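Local atomic coordinates of xylose isomerase domain protein (Alicyclobacillus acidocaldarius subsp. acidocaldarius, PDB entry 3U0H), a protein that probably acts as an isomerase and folds as a xylose isomerase-like TIM barrel. Residues N207-A212 and G227-V232; L68-Y73 and R81-L86. All blocks are in the same frame, centred on the assembly; numbering follows the deposited sequence. Where two conformers were deposited one is given.

Contact 1 of 2, residues N207-A212 and G227-V232; sequences NDTRDA and GRIPLV. With PO4 (phosphate ion), chain C.
Asp208 turns its carboxylate onto the backbone of Gly227-Ile229, where it accepts from N-H groups of both segments. Ile229 N donates to OD1 of Asp208 at 2.9 Å, nearly straight and on the syn lone pair. The same OD1 also takes the N-H of Thr209, which comes from the anti side at 2.9 Å from Thr209 N, so two backbone donors grip one oxygen. OD2 receives a weak bond from Gly227 N, and a water 2.7 Å from both Asp208 OD2 and Ile229 O bridges them. Gly227 fits closely here: a side chain on it would collide with Asp208 OD1 and Thr209 O. Arg228 N donates to Thr209 O at 3.0 Å, almost linearly (174°) but from above the carbonyl plane. An alanine in place of Asp208 would probably leave the N-H groups of Ile229 and Thr209 without this acceptor, with the weak Gly227 bond a lesser loss, and let the turn shift. Ile229 extends CD1 to within 3.6 Å of Asp208 CA, and its side chain crosses that of Thr209 at about a right angle. Leu231 sets CD2 against Asn207 O, 3.5 Å away. A phosphate, probably from the crystallisation liquor, lies at the guanidinium edge of Arg228, its details doubtful because NE and O3 are implausibly close; NH2 bonds to Tyr184 OH. The contact follows strand 201-206 of the barrel and leads through Pro230, the N-cap, into helix 231-241; Tyr184 of helix 180-185 packs on Thr209 and Ile229, while Leu275 of helix 261-280 touches Leu231.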
# COMPACT_ATOMS: atom_id res chain seq x y z
N ASN A 207 -6.34 -3.09 37.17
CA ASN A 207 -7.48 -3.61 37.98
C ASN A 207 -6.95 -4.84 38.71
O ASN A 207 -5.74 -5.12 38.63
CB ASN A 207 -8.71 -3.98 37.10
CG ASN A 207 -8.27 -4.70 35.84
OD1 ASN A 207 -7.61 -5.75 35.94
ND2 ASN A 207 -8.48 -4.08 34.67
N ASP A 208 -7.84 -5.56 39.40
CA ASP A 208 -7.44 -6.70 40.24
C ASP A 208 -8.54 -7.75 40.40
O ASP A 208 -9.64 -7.56 39.96
CB ASP A 208 -6.98 -6.22 41.63
CG ASP A 208 -5.69 -6.88 42.09
OD1 ASP A 208 -5.46 -8.06 41.72
OD2 ASP A 208 -4.90 -6.22 42.82
N THR A 209 -8.21 -8.87 41.04
CA THR A 209 -9.14 -9.96 41.34
C THR A 209 -8.55 -10.92 42.34
O THR A 209 -7.34 -11.16 42.30
CB THR A 209 -9.44 -10.81 40.09
OG1 THR A 209 -10.61 -11.56 40.35
CG2 THR A 209 -8.28 -11.77 39.74
N ARG A 210 -9.40 -11.56 43.16
CA ARG A 210 -8.92 -12.61 44.11
C ARG A 210 -9.15 -13.99 43.58
O ARG A 210 -8.72 -14.98 44.18
CB ARG A 210 -9.57 -12.47 45.45
CG ARG A 210 -9.17 -11.20 46.18
CD ARG A 210 -9.70 -11.30 47.61
NE ARG A 210 -9.39 -10.14 48.38
CZ ARG A 210 -9.61 -10.02 49.66
NH1 ARG A 210 -10.14 -11.01 50.38
NH2 ARG A 210 -9.29 -8.89 50.25
N ASP A 211 -9.81 -14.07 42.44
CA ASP A 211 -10.00 -15.32 41.73
C ASP A 211 -8.77 -15.77 40.96
O ASP A 211 -7.96 -14.96 40.49
CB ASP A 211 -11.19 -15.20 40.77
CG ASP A 211 -12.43 -14.67 41.48
OD1 ASP A 211 -12.52 -14.80 42.70
OD2 ASP A 211 -13.29 -14.11 40.82
N ALA A 212 -8.65 -17.08 40.88
CA ALA A 212 -7.72 -17.70 40.02
C ALA A 212 -8.01 -17.29 38.53
O ALA A 212 -9.15 -17.00 38.13
CB ALA A 212 -7.80 -19.20 40.20
N GLY A 227 -6.54 -7.25 45.25
CA GLY A 227 -6.50 -8.67 44.91
C GLY A 227 -5.13 -9.30 44.79
O GLY A 227 -4.19 -8.88 45.47
N ARG A 228 -5.02 -10.33 43.93
CA ARG A 228 -3.78 -11.13 43.83
C ARG A 228 -2.98 -11.00 42.51
O ARG A 228 -1.96 -11.64 42.38
CB ARG A 228 -4.05 -12.64 44.16
CG ARG A 228 -4.89 -13.46 43.16
CD ARG A 228 -5.27 -14.85 43.71
NE ARG A 228 -4.10 -15.70 43.92
CZ ARG A 228 -3.39 -16.31 42.96
NH1 ARG A 228 -2.33 -17.04 43.29
NH2 ARG A 228 -3.70 -16.20 41.66
N ILE A 229 -3.40 -10.15 41.57
CA ILE A 229 -2.69 -10.00 40.26
C ILE A 229 -1.37 -9.32 40.55
O ILE A 229 -1.35 -8.37 41.34
CB ILE A 229 -3.50 -9.17 39.26
CG1 ILE A 229 -4.86 -9.79 39.06
CG2 ILE A 229 -2.83 -9.09 37.88
CD1 ILE A 229 -5.68 -9.01 38.07
N PRO A 230 -0.23 -9.84 40.00
CA PRO A 230 1.12 -9.17 40.20
C PRO A 230 1.29 -7.90 39.38
O PRO A 230 1.69 -7.89 38.19
CB PRO A 230 2.13 -10.25 39.80
CG PRO A 230 1.37 -11.54 39.89
CD PRO A 230 -0.05 -11.21 39.48
N LEU A 231 0.97 -6.80 40.03
CA LEU A 231 0.76 -5.57 39.29
C LEU A 231 2.07 -4.83 39.10
O LEU A 231 2.20 -4.05 38.17
CB LEU A 231 -0.28 -4.67 39.97
CG LEU A 231 -1.77 -5.10 39.89
CD1 LEU A 231 -2.64 -4.01 40.55
CD2 LEU A 231 -2.21 -5.40 38.45
N VAL A 232 3.02 -5.03 40.00
CA VAL A 232 4.33 -4.46 39.80
C VAL A 232 5.03 -5.06 38.56
O VAL A 232 5.49 -4.31 37.76
CB VAL A 232 5.20 -4.50 41.07
CG1 VAL A 232 6.56 -3.89 40.75
CG2 VAL A 232 4.56 -3.72 42.19
P PO4 C . -1.86 -16.28 46.70
O1 PO4 C . -0.86 -17.33 46.26
O2 PO4 C . -1.44 -14.87 46.30
O3 PO4 C . -3.17 -16.50 45.98
O4 PO4 C . -2.06 -16.40 48.20
O HOH W 1 -2.50 -7.21 43.44

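Contact 2 of 2, residues L68-Y73 and R81-L86; sequences LPLNLY and RELSLL
Glu82 meets Leu70 through their beta carbons, CB to CB at 3.6 Å, where the loop 68-73 runs beside helix 76-84. The contact is an example of an apolar seam supplemented by one water: no direct hydrogen bond joins the segments, but a water donates to both Pro69 O, 2.9 Å away, and Glu82 O. The carboxylate of Glu82 looks elsewhere, its OE1 forming a salt bridge with Arg89 of helix 86-95. One residue on, Leu83 offers its backbone as much as its side chain, for Leu70 CD2 rests 4.0 Å from Leu83 CA and 4.4 Å from Leu83 CD1. Leu86 then closes the seam with both methyls: CD1 lies 3.9 Å from Pro69 CD, the two side chains crossing at about a right angle, and CD2 lies 4.2 Å from Leu68 CD1. Val127 of helix 113-131 touches Leu68, Leu83 and Leu86 alike. An inverse gamma turn centred on Pro69, with a weak bond from Leu70 N to Leu68 O, is followed by an Asx turn in which Asn71 OD1 accepts from Tyr73 N, so the chain bends twice between strand 62-67 and helix 76-84, a beta-to-alpha connection of the TIM barrel.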
# COMPACT_ATOMS: atom_id res chain seq x y z
N LEU A 68 -13.19 3.23 19.84
CA LEU A 68 -13.62 3.28 18.41
C LEU A 68 -15.10 3.58 18.23
O LEU A 68 -15.92 2.78 18.61
CB LEU A 68 -13.36 1.94 17.76
CG LEU A 68 -13.65 1.77 16.28
CD1 LEU A 68 -12.88 2.85 15.46
CD2 LEU A 68 -13.20 0.33 15.92
N PRO A 69 -15.47 4.71 17.63
CA PRO A 69 -16.94 4.98 17.62
C PRO A 69 -17.61 4.48 16.36
O PRO A 69 -18.09 5.27 15.55
CB PRO A 69 -17.00 6.51 17.68
CG PRO A 69 -15.80 6.88 16.87
CD PRO A 69 -14.71 5.90 17.26
N LEU A 70 -17.60 3.15 16.20
CA LEU A 70 -18.40 2.41 15.26
C LEU A 70 -18.45 0.96 15.72
O LEU A 70 -17.72 0.52 16.61
CB LEU A 70 -17.82 2.51 13.85
CG LEU A 70 -16.42 2.02 13.52
CD1 LEU A 70 -16.23 0.50 13.55
CD2 LEU A 70 -15.86 2.62 12.22
N ASN A 71 -19.27 0.19 15.04
CA ASN A 71 -19.53 -1.16 15.40
C ASN A 71 -18.93 -1.96 14.24
O ASN A 71 -19.38 -1.85 13.09
CB ASN A 71 -21.04 -1.34 15.53
CG ASN A 71 -21.47 -2.75 15.92
OD1 ASN A 71 -20.79 -3.74 15.64
ND2 ASN A 71 -22.67 -2.84 16.55
N LEU A 72 -17.94 -2.77 14.58
CA LEU A 72 -17.16 -3.57 13.60
C LEU A 72 -17.97 -4.73 13.01
O LEU A 72 -17.47 -5.42 12.10
CB LEU A 72 -15.88 -4.12 14.24
CG LEU A 72 -14.71 -3.10 14.44
CD1 LEU A 72 -13.71 -3.67 15.44
CD2 LEU A 72 -14.07 -2.70 13.11
N TYR A 73 -19.19 -4.94 13.53
CA TYR A 73 -20.06 -6.05 13.17
C TYR A 73 -21.34 -5.56 12.53
O TYR A 73 -22.22 -6.35 12.27
CB TYR A 73 -20.34 -7.02 14.39
CG TYR A 73 -19.07 -7.28 15.20
CD1 TYR A 73 -18.15 -8.19 14.78
CD2 TYR A 73 -18.74 -6.49 16.31
CE1 TYR A 73 -16.97 -8.41 15.48
CE2 TYR A 73 -17.55 -6.68 17.01
CZ TYR A 73 -16.66 -7.64 16.58
OH TYR A 73 -15.43 -7.83 17.16
N ARG A 81 -20.45 3.87 6.40
CA ARG A 81 -20.93 5.19 6.74
C ARG A 81 -20.22 5.67 8.00
O ARG A 81 -19.69 6.76 8.08
CB ARG A 81 -22.46 5.11 6.94
CG ARG A 81 -23.19 6.41 7.24
CD ARG A 81 -24.70 6.18 7.35
NE ARG A 81 -25.19 5.29 6.29
CZ ARG A 81 -26.05 4.29 6.48
NH1 ARG A 81 -26.57 4.03 7.69
NH2 ARG A 81 -26.38 3.54 5.45
N GLU A 82 -20.21 4.82 9.01
CA GLU A 82 -19.55 5.17 10.27
C GLU A 82 -18.03 5.32 10.09
O GLU A 82 -17.38 6.15 10.79
CB GLU A 82 -19.90 4.16 11.35
CG GLU A 82 -21.40 4.12 11.68
CD GLU A 82 -21.87 5.47 12.18
OE1 GLU A 82 -21.16 6.05 13.04
OE2 GLU A 82 -22.91 5.98 11.69
N LEU A 83 -17.47 4.59 9.12
CA LEU A 83 -16.04 4.72 8.83
C LEU A 83 -15.72 6.08 8.20
O LEU A 83 -14.67 6.68 8.45
CB LEU A 83 -15.56 3.57 7.94
CG LEU A 83 -14.09 3.58 7.56
CD1 LEU A 83 -13.24 3.24 8.78
CD2 LEU A 83 -13.87 2.61 6.39
N SER A 84 -16.66 6.60 7.45
CA SER A 84 -16.47 7.91 6.84
C SER A 84 -16.51 9.02 7.81
O SER A 84 -15.96 10.10 7.56
CB SER A 84 -17.56 8.17 5.83
OG SER A 84 -17.08 7.61 4.62
N LEU A 85 -17.20 8.79 8.89
CA LEU A 85 -17.34 9.76 9.92
C LEU A 85 -16.19 9.65 10.91
O LEU A 85 -16.06 10.53 11.77
CB LEU A 85 -18.70 9.56 10.60
CG LEU A 85 -20.00 9.79 9.83
CD1 LEU A 85 -21.25 9.39 10.65
CD2 LEU A 85 -20.10 11.26 9.34
N LEU A 86 -15.34 8.61 10.83
CA LEU A 86 -14.33 8.41 11.88
C LEU A 86 -13.23 9.48 11.95
O LEU A 86 -12.86 9.93 13.03
CB LEU A 86 -13.73 7.01 11.77
CG LEU A 86 -12.43 6.71 12.52
CD1 LEU A 86 -12.68 6.87 14.02
CD2 LEU A 86 -11.88 5.34 12.17
O HOH W 2 -17.08 6.75 13.25

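How the contacts relate
Both contacts lie in beta-to-alpha connections of one TIM barrel, and in each the chain after a strand packs on the segment leading into or through the next helix. Contact 2 comes first, linking the loop after strand 62-67 to helix 76-84 and the start of helix 86-95; contact 1 follows later in series, linking the loop after strand 201-206 to the start of helix 231-241. They lie on opposite sides of the chain's centre, with contact centres 34 Å apart and nearest atoms about 17 Å apart, and do not touch. The closed eight-stranded barrel is their common frame, and each lies in a different connection, one joined largely through apolar side chains and the other through a carboxylate.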